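Local coordinates for protein pseudopodium-enriched atypical kinase 1 (Homo sapiens, PDB 6BHC) that is a pseudokinase assigned to the tyrosine-protein kinases, with a kinase fold that has an unusual catalytic cleft and dimerizes in a novel mode, at residues A71-T75 / L132-E136; E127-L133 / Q142-V147; V153-A159 / L206-V212. The protein carries 1 engineered substitution. One frame throughout, in Å; residues are numbered along the deposited sequence.

Contact 1: A71-T75 / L132-E136; sequences AVYYT and LLPWE
Val72 is the apolar centre of this contact. Its CA-to-CB bond points at the loop 132-136, and with chi1 in the p well its CG1 lies 4.1 Å from Leu133 CD2 and approaches the indole of Trp135 obliquely, 4.3 Å from Trp135 CH2. The 71-75 segment is an extended strand, so Tyr74 points to the same side as Val72 while Tyr73 points to the other, where it meets Pro154. The closest backbone approach is Val72 CA to Leu133 CA, 7.3 Å, too wide for strand pairing; side chains bridge the gap. Opposite the strand, Leu132 has phi/psi of -80/-28, and Leu133 to Glu136 form a type I beta turn with Pro134 and Trp135 at its corners, closed by a weak Glu136 N to Leu133 O bond of 3.4 Å. Trp135 (chi1 p, chi2 87°) thereby brings the far end of its indole back to the strand. Farther along, the Tyr74 ring (chi1 m) touches Leu132, CZ to CD2 being 3.9 Å. At the polar edge, Tyr74 OH donates a short 2.5 Å hydrogen bond to Leu132 O, which lies near the ring plane. The strand also pairs with strand 85-91, whose Ile90 touches both Val72 and Leu133. In this protein the long beta4-beta5 connection thus folds back to meet strand 71-78, which is beta2 of the kinase N-lobe sheet.

Contact 2: E127-L133 / Q142-V147; sequences EVPNRLL and QRSHVV
Glu127 opens the pairing as a non-hydrogen-bonded antiparallel partner of Ser144, with their CA atoms 4.3 Å apart and both side chains on the same face of the sheet. Its CA makes a CA-H...O contact of 3.4 Å to Arg143 O, and its CB packs 3.9 Å from CG of Gln142, whose side chain lies along this exposed edge. Next comes Val128, with N donating to Arg143 O at 3.2 Å (154° at the hydrogen). Its side chain, chi1 t, turns to the opposite face, where CG2 reaches Val147 CG2 at 4.2 Å and His145 CB at 4.3 Å. These two strands are beta4 and beta5 of the kinase N-lobe sheet, an antiparallel pair joined by a long connection whose residues 138-140 are disordered; on its other edge beta5 pairs with strand 85-91. At Pro129 the CA stands 5.7 Å from Gln142 CA, and Gln142 OE1 rests 3.8 Å from Pro129 CD. Asn130 to Leu132 then take helical phi/psi values, turning the chain back with a Leu132 N to Pro129 O bond of 3.2 Å and a weak Leu133 N to Asn130 O bond of 3.1 Å. Asn130 ND2 bonds to Lys141 O. Leu133 (chi1 m, chi2 t) points back to the 142-147 segment and sets CD1 over the face of the His145 imidazole, a CH-pi contact 3.6 Å from the ring centroid and 30° off its normal; the same methyl lies 3.3 Å from His145 NE2, a buried nitrogen without a polar partner.

Contact 3: V153-A159 / L206-V212; sequences VPCLTVA and LENLLLV
Four backbone hydrogen bonds join the hinge and the start of helix 158-163 to the end of the catalytic loop and strand beta7 of the kinase C-lobe. Leu211 N donates to Leu156 O (2.9 Å) and Val158 N to Leu209 O (2.9 Å); Cys155 N donates to Leu211 O (3.1 Å), and a weaker bond runs from Ala159 N to Leu206 O (3.2 Å). The segments run antiparallel: Thr157 faces Leu210 as a non-hydrogen-bonded pair with CA atoms 4.3 Å apart, Pro154 lies beside Val212 (CA-CA 4.8 Å) and Ala159 beside Leu206 (4.6 Å). Thr157 (chi1 p) is the N-cap: its side chain caps a backbone N in the first helical turn while Asp160 OD2 accepts from Thr157 N, a capping box. Val158, chi1 t, points into the interface, with CG2 3.6 Å from Leu209 CB and 4.1 Å from Leu211 CG, and CG1 3.7 Å from Leu206 CD2. Ala159 CB sits 3.6 Å from Leu206 CB; the Leu206 side chain also packs on helix 277-289. Outward, Leu156 CD2 lies 3.9 Å from Leu211 CB and Pro154 CB 4.1 Å from Leu210 CB. At the far end Val212 CG1 stands 3.3 Å from Val153 O.

Contacts 1 and 2 belong to one N-lobe sheet, their centres about 8 Å apart, and share Leu132 and Leu133, so a single beta4-beta5 connection serves both. Contact 1 is buried and held by side chains, whereas contact 2 combines strand pairing with a solvent-facing polar edge. Contact 3, nearest the chain centre, is buried C-lobe packing dominated by backbone bonds and aliphatic side chains. It touches contact 1 across the lobes: Tyr73 CG lies 3.5 Å from Pro154 CG, and Tyr73 OH 3.5 Å from Leu210 CD1, so Tyr73 joins the N-lobe sheet to the hinge and beta7. Contacts 2 and 3 stay about 12 Å apart at their nearest atoms.

Contact 1: A71-T75 / L132-E136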
loop_
_atom_site.group_PDB
_atom_site.type_symbol
_atom_site.label_atom_id
_atom_site.label_comp_id
_atom_site.label_asym_id
_atom_site.label_seq_id
_atom_site.Cartn_x
_atom_site.Cartn_y
_atom_site.Cartn_z
ATOM N N ALA A 71 -6.197 -11.488 -39.395
ATOM C CA ALA A 71 -6.961 -10.283 -39.682
ATOM C C ALA A 71 -6.030 -9.081 -39.717
ATOM O O ALA A 71 -4.842 -9.171 -39.397
ATOM C CB ALA A 71 -8.068 -10.071 -38.647
ATOM N N VAL A 72 -6.600 -7.946 -40.113
ATOM C CA VAL A 72 -5.939 -6.651 -40.050
ATOM C C VAL A 72 -6.728 -5.776 -39.084
ATOM O O VAL A 72 -7.951 -5.907 -38.960
ATOM C CB VAL A 72 -5.822 -6.001 -41.450
ATOM C CG1 VAL A 72 -7.194 -5.614 -41.991
ATOM C CG2 VAL A 72 -4.889 -4.808 -41.418
ATOM N N TYR A 73 -6.021 -4.899 -38.377
ATOM C CA TYR A 73 -6.611 -4.085 -37.323
ATOM C C TYR A 73 -6.505 -2.605 -37.659
ATOM O O TYR A 73 -5.477 -2.145 -38.167
ATOM C CB TYR A 73 -5.933 -4.342 -35.976
ATOM C CG TYR A 73 -6.277 -5.670 -35.349
ATOM C CD1 TYR A 73 -7.388 -5.803 -34.525
ATOM C CD2 TYR A 73 -5.485 -6.790 -35.571
ATOM C CE1 TYR A 73 -7.701 -7.016 -33.941
ATOM C CE2 TYR A 73 -5.791 -8.005 -34.993
ATOM C CZ TYR A 73 -6.899 -8.113 -34.181
ATOM O OH TYR A 73 -7.208 -9.321 -33.603
ATOM N N TYR A 74 -7.567 -1.864 -37.351
ATOM C CA TYR A 74 -7.596 -0.419 -37.527
ATOM C C TYR A 74 -8.231 0.217 -36.301
ATOM O O TYR A 74 -9.304 -0.211 -35.865
ATOM C CB TYR A 74 -8.383 -0.021 -38.781
ATOM C CG TYR A 74 -7.715 -0.377 -40.088
ATOM C CD1 TYR A 74 -7.927 -1.611 -40.685
ATOM C CD2 TYR A 74 -6.884 0.530 -40.734
ATOM C CE1 TYR A 74 -7.323 -1.939 -41.885
ATOM C CE2 TYR A 74 -6.275 0.213 -41.933
ATOM C CZ TYR A 74 -6.497 -1.023 -42.503
ATOM O OH TYR A 74 -5.893 -1.343 -43.697
ATOM N N THR A 75 -7.571 1.229 -35.747
ATOM C CA THR A 75 -8.182 2.018 -34.689
ATOM C C THR A 75 -9.337 2.829 -35.260
ATOM O O THR A 75 -9.242 3.386 -36.356
ATOM C CB THR A 75 -7.153 2.946 -34.045
ATOM O OG1 THR A 75 -6.655 3.863 -35.026
ATOM C CG2 THR A 75 -5.993 2.142 -33.484
ATOM N N LEU A 132 -7.806 -1.286 -48.030
ATOM C CA LEU A 132 -7.507 -1.542 -46.627
ATOM C C LEU A 132 -6.891 -2.919 -46.419
ATOM O O LEU A 132 -6.120 -3.113 -45.473
ATOM C CB LEU A 132 -8.778 -1.406 -45.786
ATOM C CG LEU A 132 -9.446 -0.031 -45.765
ATOM C CD1 LEU A 132 -10.771 -0.101 -45.019
ATOM C CD2 LEU A 132 -8.512 0.990 -45.131
ATOM N N LEU A 133 -7.211 -3.874 -47.287
ATOM C CA LEU A 133 -6.733 -5.241 -47.137
ATOM C C LEU A 133 -5.418 -5.414 -47.884
ATOM O O LEU A 133 -5.372 -5.169 -49.098
ATOM C CB LEU A 133 -7.758 -6.225 -47.665
ATOM C CG LEU A 133 -9.159 -6.061 -47.082
ATOM C CD1 LEU A 133 -10.120 -7.029 -47.741
ATOM C CD2 LEU A 133 -9.131 -6.264 -45.576
ATOM N N PRO A 134 -4.339 -5.822 -47.214
ATOM C CA PRO A 134 -3.073 -6.019 -47.935
ATOM C C PRO A 134 -3.106 -7.191 -48.899
ATOM O O PRO A 134 -2.369 -7.177 -49.892
ATOM C CB PRO A 134 -2.055 -6.247 -46.807
ATOM C CG PRO A 134 -2.724 -5.742 -45.563
ATOM C CD PRO A 134 -4.184 -5.983 -45.761
ATOM N N TRP A 135 -3.935 -8.201 -48.644
ATOM C CA TRP A 135 -3.986 -9.397 -49.475
ATOM C C TRP A 135 -4.947 -9.268 -50.651
ATOM O O TRP A 135 -5.276 -10.279 -51.279
ATOM C CB TRP A 135 -4.367 -10.615 -48.626
ATOM C CG TRP A 135 -5.735 -10.526 -48.014
ATOM C CD1 TRP A 135 -6.916 -10.898 -48.586
ATOM C CD2 TRP A 135 -6.060 -10.034 -46.707
ATOM N NE1 TRP A 135 -7.957 -10.666 -47.719
ATOM C CE2 TRP A 135 -7.457 -10.136 -46.559
ATOM C CE3 TRP A 135 -5.305 -9.516 -45.651
ATOM C CZ2 TRP A 135 -8.115 -9.739 -45.395
ATOM C CZ3 TRP A 135 -5.959 -9.123 -44.497
ATOM C CH2 TRP A 135 -7.350 -9.236 -44.379
ATOM N N GLU A 136 -5.398 -8.054 -50.965
ATOM C CA GLU A 136 -6.311 -7.837 -52.081
ATOM C C GLU A 136 -5.757 -6.782 -53.033
ATOM O O GLU A 136 -4.602 -6.362 -52.896
ATOM C CB GLU A 136 -7.693 -7.420 -51.570
ATOM C CG GLU A 136 -8.463 -8.513 -50.838
ATOM C CD GLU A 136 -9.530 -9.156 -51.705
ATOM O OE1 GLU A 136 -9.171 -9.833 -52.692
ATOM O OE2 GLU A 136 -10.730 -8.974 -51.407
#

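Contact 2: E127-L133 / Q142-V147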
loop_
_atom_site.group_PDB
_atom_site.type_symbol
_atom_site.label_atom_id
_atom_site.label_comp_id
_atom_site.label_asym_id
_atom_site.label_seq_id
_atom_site.Cartn_x
_atom_site.Cartn_y
_atom_site.Cartn_z
ATOM N N GLU A 127 -19.043 -4.645 -46.491
ATOM C CA GLU A 127 -18.259 -4.471 -47.708
ATOM C C GLU A 127 -17.084 -3.552 -47.400
ATOM O O GLU A 127 -17.272 -2.370 -47.098
ATOM C CB GLU A 127 -19.125 -3.904 -48.829
ATOM C CG GLU A 127 -20.238 -4.830 -49.290
ATOM C CD GLU A 127 -21.090 -4.219 -50.386
ATOM O OE1 GLU A 127 -20.983 -2.995 -50.613
ATOM O OE2 GLU A 127 -21.862 -4.962 -51.025
ATOM N N VAL A 128 -15.872 -4.093 -47.469
ATOM C CA VAL A 128 -14.667 -3.356 -47.098
ATOM C C VAL A 128 -13.889 -3.013 -48.364
ATOM O O VAL A 128 -13.744 -3.872 -49.247
ATOM C CB VAL A 128 -13.805 -4.165 -46.114
ATOM C CG1 VAL A 128 -12.622 -3.344 -45.623
ATOM C CG2 VAL A 128 -14.645 -4.646 -44.944
ATOM N N PRO A 129 -13.391 -1.784 -48.505
ATOM C CA PRO A 129 -12.559 -1.456 -49.669
ATOM C C PRO A 129 -11.291 -2.297 -49.701
ATOM O O PRO A 129 -10.687 -2.584 -48.665
ATOM C CB PRO A 129 -12.241 0.030 -49.473
ATOM C CG PRO A 129 -13.321 0.537 -48.577
ATOM C CD PRO A 129 -13.668 -0.602 -47.670
ATOM N N ASN A 130 -10.888 -2.686 -50.913
ATOM C CA ASN A 130 -9.698 -3.511 -51.079
ATOM C C ASN A 130 -8.424 -2.782 -50.674
ATOM O O ASN A 130 -7.436 -3.437 -50.325
ATOM C CB ASN A 130 -9.583 -3.986 -52.530
ATOM C CG ASN A 130 -10.661 -4.982 -52.908
ATOM O OD1 ASN A 130 -11.645 -5.156 -52.188
ATOM N ND2 ASN A 130 -10.481 -5.640 -54.047
ATOM N N ARG A 131 -8.421 -1.445 -50.710
ATOM C CA ARG A 131 -7.225 -0.699 -50.340
ATOM C C ARG A 131 -6.850 -0.897 -48.877
ATOM O O ARG A 131 -5.685 -0.701 -48.514
ATOM C CB ARG A 131 -7.424 0.785 -50.636
ATOM C CG ARG A 131 -8.639 1.390 -49.955
ATOM C CD ARG A 131 -8.771 2.870 -50.273
ATOM N NE ARG A 131 -9.939 3.460 -49.627
ATOM C CZ ARG A 131 -9.946 3.933 -48.384
ATOM N NH1 ARG A 131 -8.843 3.886 -47.649
ATOM N NH2 ARG A 131 -11.055 4.452 -47.875
ATOM N N LEU A 132 -7.806 -1.286 -48.030
ATOM C CA LEU A 132 -7.507 -1.542 -46.627
ATOM C C LEU A 132 -6.891 -2.919 -46.419
ATOM O O LEU A 132 -6.120 -3.113 -45.473
ATOM C CB LEU A 132 -8.778 -1.406 -45.786
ATOM C CG LEU A 132 -9.446 -0.031 -45.765
ATOM C CD1 LEU A 132 -10.771 -0.101 -45.019
ATOM C CD2 LEU A 132 -8.512 0.990 -45.131
ATOM N N LEU A 133 -7.211 -3.874 -47.287
ATOM C CA LEU A 133 -6.733 -5.241 -47.137
ATOM C C LEU A 133 -5.418 -5.414 -47.884
ATOM O O LEU A 133 -5.372 -5.169 -49.098
ATOM C CB LEU A 133 -7.758 -6.225 -47.665
ATOM C CG LEU A 133 -9.159 -6.061 -47.082
ATOM C CD1 LEU A 133 -10.120 -7.029 -47.741
ATOM C CD2 LEU A 133 -9.131 -6.264 -45.576
ATOM N N GLN A 142 -15.019 -4.804 -54.800
ATOM C CA GLN A 142 -15.371 -4.781 -53.388
ATOM C C GLN A 142 -16.028 -6.092 -52.975
ATOM O O GLN A 142 -16.865 -6.642 -53.696
ATOM C CB GLN A 142 -16.300 -3.605 -53.093
ATOM C CG GLN A 142 -16.432 -3.278 -51.617
ATOM C CD GLN A 142 -16.549 -1.789 -51.365
ATOM O OE1 GLN A 142 -16.313 -1.316 -50.255
ATOM N NE2 GLN A 142 -16.909 -1.041 -52.401
ATOM N N ARG A 143 -15.640 -6.595 -51.805
ATOM C CA ARG A 143 -16.125 -7.871 -51.304
ATOM C C ARG A 143 -16.566 -7.730 -49.853
ATOM O O ARG A 143 -16.211 -6.772 -49.160
ATOM C CB ARG A 143 -15.056 -8.965 -51.423
ATOM C CG ARG A 143 -14.627 -9.240 -52.851
ATOM C CD ARG A 143 -14.337 -10.712 -53.068
ATOM N NE ARG A 143 -14.498 -11.084 -54.471
ATOM C CZ ARG A 143 -14.418 -12.329 -54.930
ATOM N NH1 ARG A 143 -14.177 -13.331 -54.097
ATOM N NH2 ARG A 143 -14.583 -12.570 -56.223
ATOM N N SER A 144 -17.349 -8.706 -49.402
ATOM C CA SER A 144 -17.867 -8.720 -48.042
ATOM C C SER A 144 -16.943 -9.520 -47.137
ATOM O O SER A 144 -16.482 -10.606 -47.501
ATOM C CB SER A 144 -19.277 -9.312 -48.009
ATOM O OG SER A 144 -19.786 -9.335 -46.688
ATOM N N HIS A 145 -16.674 -8.975 -45.952
ATOM C CA HIS A 145 -15.787 -9.601 -44.986
ATOM C C HIS A 145 -16.426 -9.570 -43.606
ATOM O O HIS A 145 -17.314 -8.762 -43.324
ATOM C CB HIS A 145 -14.418 -8.904 -44.940
ATOM C CG HIS A 145 -13.613 -9.070 -46.191
ATOM N ND1 HIS A 145 -12.564 -9.957 -46.287
ATOM C CD2 HIS A 145 -13.705 -8.463 -47.398
ATOM C CE1 HIS A 145 -12.043 -9.891 -47.500
ATOM N NE2 HIS A 145 -12.718 -8.992 -48.194
ATOM N N VAL A 146 -15.956 -10.468 -42.745
ATOM C CA VAL A 146 -16.384 -10.493 -41.351
ATOM C C VAL A 146 -15.597 -9.436 -40.588
ATOM O O VAL A 146 -14.362 -9.465 -40.563
ATOM C CB VAL A 146 -16.185 -11.884 -40.732
ATOM C CG1 VAL A 146 -16.587 -11.871 -39.263
ATOM C CG2 VAL A 146 -16.981 -12.926 -41.499
ATOM N N VAL A 147 -16.307 -8.499 -39.969
ATOM C CA VAL A 147 -15.702 -7.414 -39.207
ATOM C C VAL A 147 -15.994 -7.643 -37.733
ATOM O O VAL A 147 -17.156 -7.804 -37.342
ATOM C CB VAL A 147 -16.223 -6.042 -39.666
ATOM C CG1 VAL A 147 -15.658 -4.941 -38.784
ATOM C CG2 VAL A 147 -15.866 -5.801 -41.126
#

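Contact 3: V153-A159 / L206-V212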
loop_
_atom_site.group_PDB
_atom_site.type_symbol
_atom_site.label_atom_id
_atom_site.label_comp_id
_atom_site.label_asym_id
_atom_site.label_seq_id
_atom_site.Cartn_x
_atom_site.Cartn_y
_atom_site.Cartn_z
ATOM N N VAL A 153 -7.080 -2.504 -28.051
ATOM C CA VAL A 153 -6.476 -2.146 -29.332
ATOM C C VAL A 153 -5.074 -2.733 -29.431
ATOM O O VAL A 153 -4.207 -2.411 -28.606
ATOM C CB VAL A 153 -6.442 -0.622 -29.520
ATOM C CG1 VAL A 153 -5.688 -0.267 -30.790
ATOM C CG2 VAL A 153 -7.855 -0.064 -29.560
ATOM N N PRO A 154 -4.802 -3.589 -30.414
ATOM C CA PRO A 154 -3.441 -4.105 -30.586
ATOM C C PRO A 154 -2.551 -3.105 -31.307
ATOM O O PRO A 154 -2.951 -2.472 -32.287
ATOM C CB PRO A 154 -3.649 -5.370 -31.427
ATOM C CG PRO A 154 -4.868 -5.073 -32.223
ATOM C CD PRO A 154 -5.753 -4.215 -31.351
ATOM N N CYS A 155 -1.326 -2.967 -30.801
ATOM C CA CYS A 155 -0.333 -2.089 -31.404
ATOM C C CYS A 155 0.656 -2.836 -32.286
ATOM O O CYS A 155 1.228 -2.228 -33.197
ATOM C CB CYS A 155 0.434 -1.332 -30.315
ATOM S SG CYS A 155 -0.627 -0.498 -29.118
ATOM N N LEU A 156 0.855 -4.127 -32.037
ATOM C CA LEU A 156 1.765 -4.971 -32.800
ATOM C C LEU A 156 1.578 -6.403 -32.316
ATOM O O LEU A 156 0.869 -6.659 -31.338
ATOM C CB LEU A 156 3.226 -4.528 -32.647
ATOM C CG LEU A 156 3.923 -4.783 -31.307
ATOM C CD1 LEU A 156 5.432 -4.744 -31.487
ATOM C CD2 LEU A 156 3.493 -3.777 -30.248
ATOM N N THR A 157 2.213 -7.335 -33.017
ATOM C CA THR A 157 2.244 -8.730 -32.604
ATOM C C THR A 157 3.590 -9.056 -31.973
ATOM O O THR A 157 4.544 -8.278 -32.043
ATOM C CB THR A 157 1.987 -9.663 -33.790
ATOM O OG1 THR A 157 2.989 -9.448 -34.790
ATOM C CG2 THR A 157 0.611 -9.417 -34.387
ATOM N N VAL A 158 3.663 -10.233 -31.352
ATOM C CA VAL A 158 4.946 -10.682 -30.829
ATOM C C VAL A 158 5.926 -10.926 -31.971
ATOM O O VAL A 158 7.127 -10.660 -31.834
ATOM C CB VAL A 158 4.762 -11.930 -29.945
ATOM C CG1 VAL A 158 6.111 -12.456 -29.477
ATOM C CG2 VAL A 158 3.888 -11.597 -28.748
ATOM N N ALA A 159 5.436 -11.406 -33.119
ATOM C CA ALA A 159 6.299 -11.551 -34.288
ATOM C C ALA A 159 6.929 -10.220 -34.678
ATOM O O ALA A 159 8.122 -10.162 -34.998
ATOM C CB ALA A 159 5.510 -12.136 -35.459
ATOM N N LEU A 206 3.677 -16.638 -33.564
ATOM C CA LEU A 206 3.994 -15.327 -33.002
ATOM C C LEU A 206 3.119 -14.229 -33.592
ATOM O O LEU A 206 2.847 -13.228 -32.921
ATOM C CB LEU A 206 5.474 -15.008 -33.213
ATOM C CG LEU A 206 6.467 -15.877 -32.436
ATOM C CD1 LEU A 206 7.900 -15.425 -32.683
ATOM C CD2 LEU A 206 6.149 -15.862 -30.949
ATOM N N GLU A 207 2.662 -14.395 -34.834
ATOM C CA GLU A 207 1.765 -13.422 -35.445
ATOM C C GLU A 207 0.331 -13.540 -34.943
ATOM O O GLU A 207 -0.497 -12.687 -35.281
ATOM C CB GLU A 207 1.795 -13.558 -36.973
ATOM C CG GLU A 207 1.531 -14.964 -37.500
ATOM C CD GLU A 207 2.784 -15.824 -37.568
ATOM O OE1 GLU A 207 3.795 -15.471 -36.924
ATOM O OE2 GLU A 207 2.758 -16.856 -38.272
ATOM N N ASN A 208 0.018 -14.563 -34.149
ATOM C CA ASN A 208 -1.293 -14.703 -33.531
ATOM C C ASN A 208 -1.324 -14.185 -32.099
ATOM O O ASN A 208 -2.390 -14.185 -31.477
ATOM C CB ASN A 208 -1.741 -16.169 -33.563
ATOM C CG ASN A 208 -1.999 -16.670 -34.973
ATOM O OD1 ASN A 208 -2.442 -15.917 -35.839
ATOM N ND2 ASN A 208 -1.720 -17.947 -35.210
ATOM N N LEU A 209 -0.188 -13.746 -31.566
ATOM C CA LEU A 209 -0.108 -13.186 -30.225
ATOM C C LEU A 209 0.013 -11.671 -30.334
ATOM O O LEU A 209 0.969 -11.161 -30.928
ATOM C CB LEU A 209 1.078 -13.772 -29.461
ATOM C CG LEU A 209 1.164 -15.301 -29.424
ATOM C CD1 LEU A 209 2.418 -15.756 -28.692
ATOM C CD2 LEU A 209 -0.080 -15.897 -28.783
ATOM N N LEU A 210 -0.951 -10.959 -29.759
ATOM C CA LEU A 210 -1.030 -9.511 -29.857
ATOM C C LEU A 210 -0.497 -8.854 -28.590
ATOM O O LEU A 210 -0.594 -9.408 -27.492
ATOM C CB LEU A 210 -2.474 -9.066 -30.098
ATOM C CG LEU A 210 -3.243 -9.842 -31.170
ATOM C CD1 LEU A 210 -4.702 -9.410 -31.211
ATOM C CD2 LEU A 210 -2.588 -9.664 -32.528
ATOM N N LEU A 211 0.059 -7.655 -28.756
ATOM C CA LEU A 211 0.581 -6.857 -27.651
ATOM C C LEU A 211 -0.223 -5.569 -27.550
ATOM O O LEU A 211 -0.274 -4.789 -28.507
ATOM C CB LEU A 211 2.066 -6.551 -27.852
ATOM C CG LEU A 211 2.995 -7.760 -27.788
ATOM C CD1 LEU A 211 4.422 -7.361 -28.127
ATOM C CD2 LEU A 211 2.925 -8.396 -26.410
ATOM N N VAL A 212 -0.846 -5.349 -26.392
ATOM C CA VAL A 212 -1.669 -4.173 -26.147
ATOM C C VAL A 212 -1.193 -3.498 -24.866
ATOM O O VAL A 212 -0.368 -4.031 -24.124
ATOM C CB VAL A 212 -3.171 -4.517 -26.047
ATOM C CG1 VAL A 212 -3.611 -5.360 -27.233
ATOM C CG2 VAL A 212 -3.457 -5.237 -24.748
#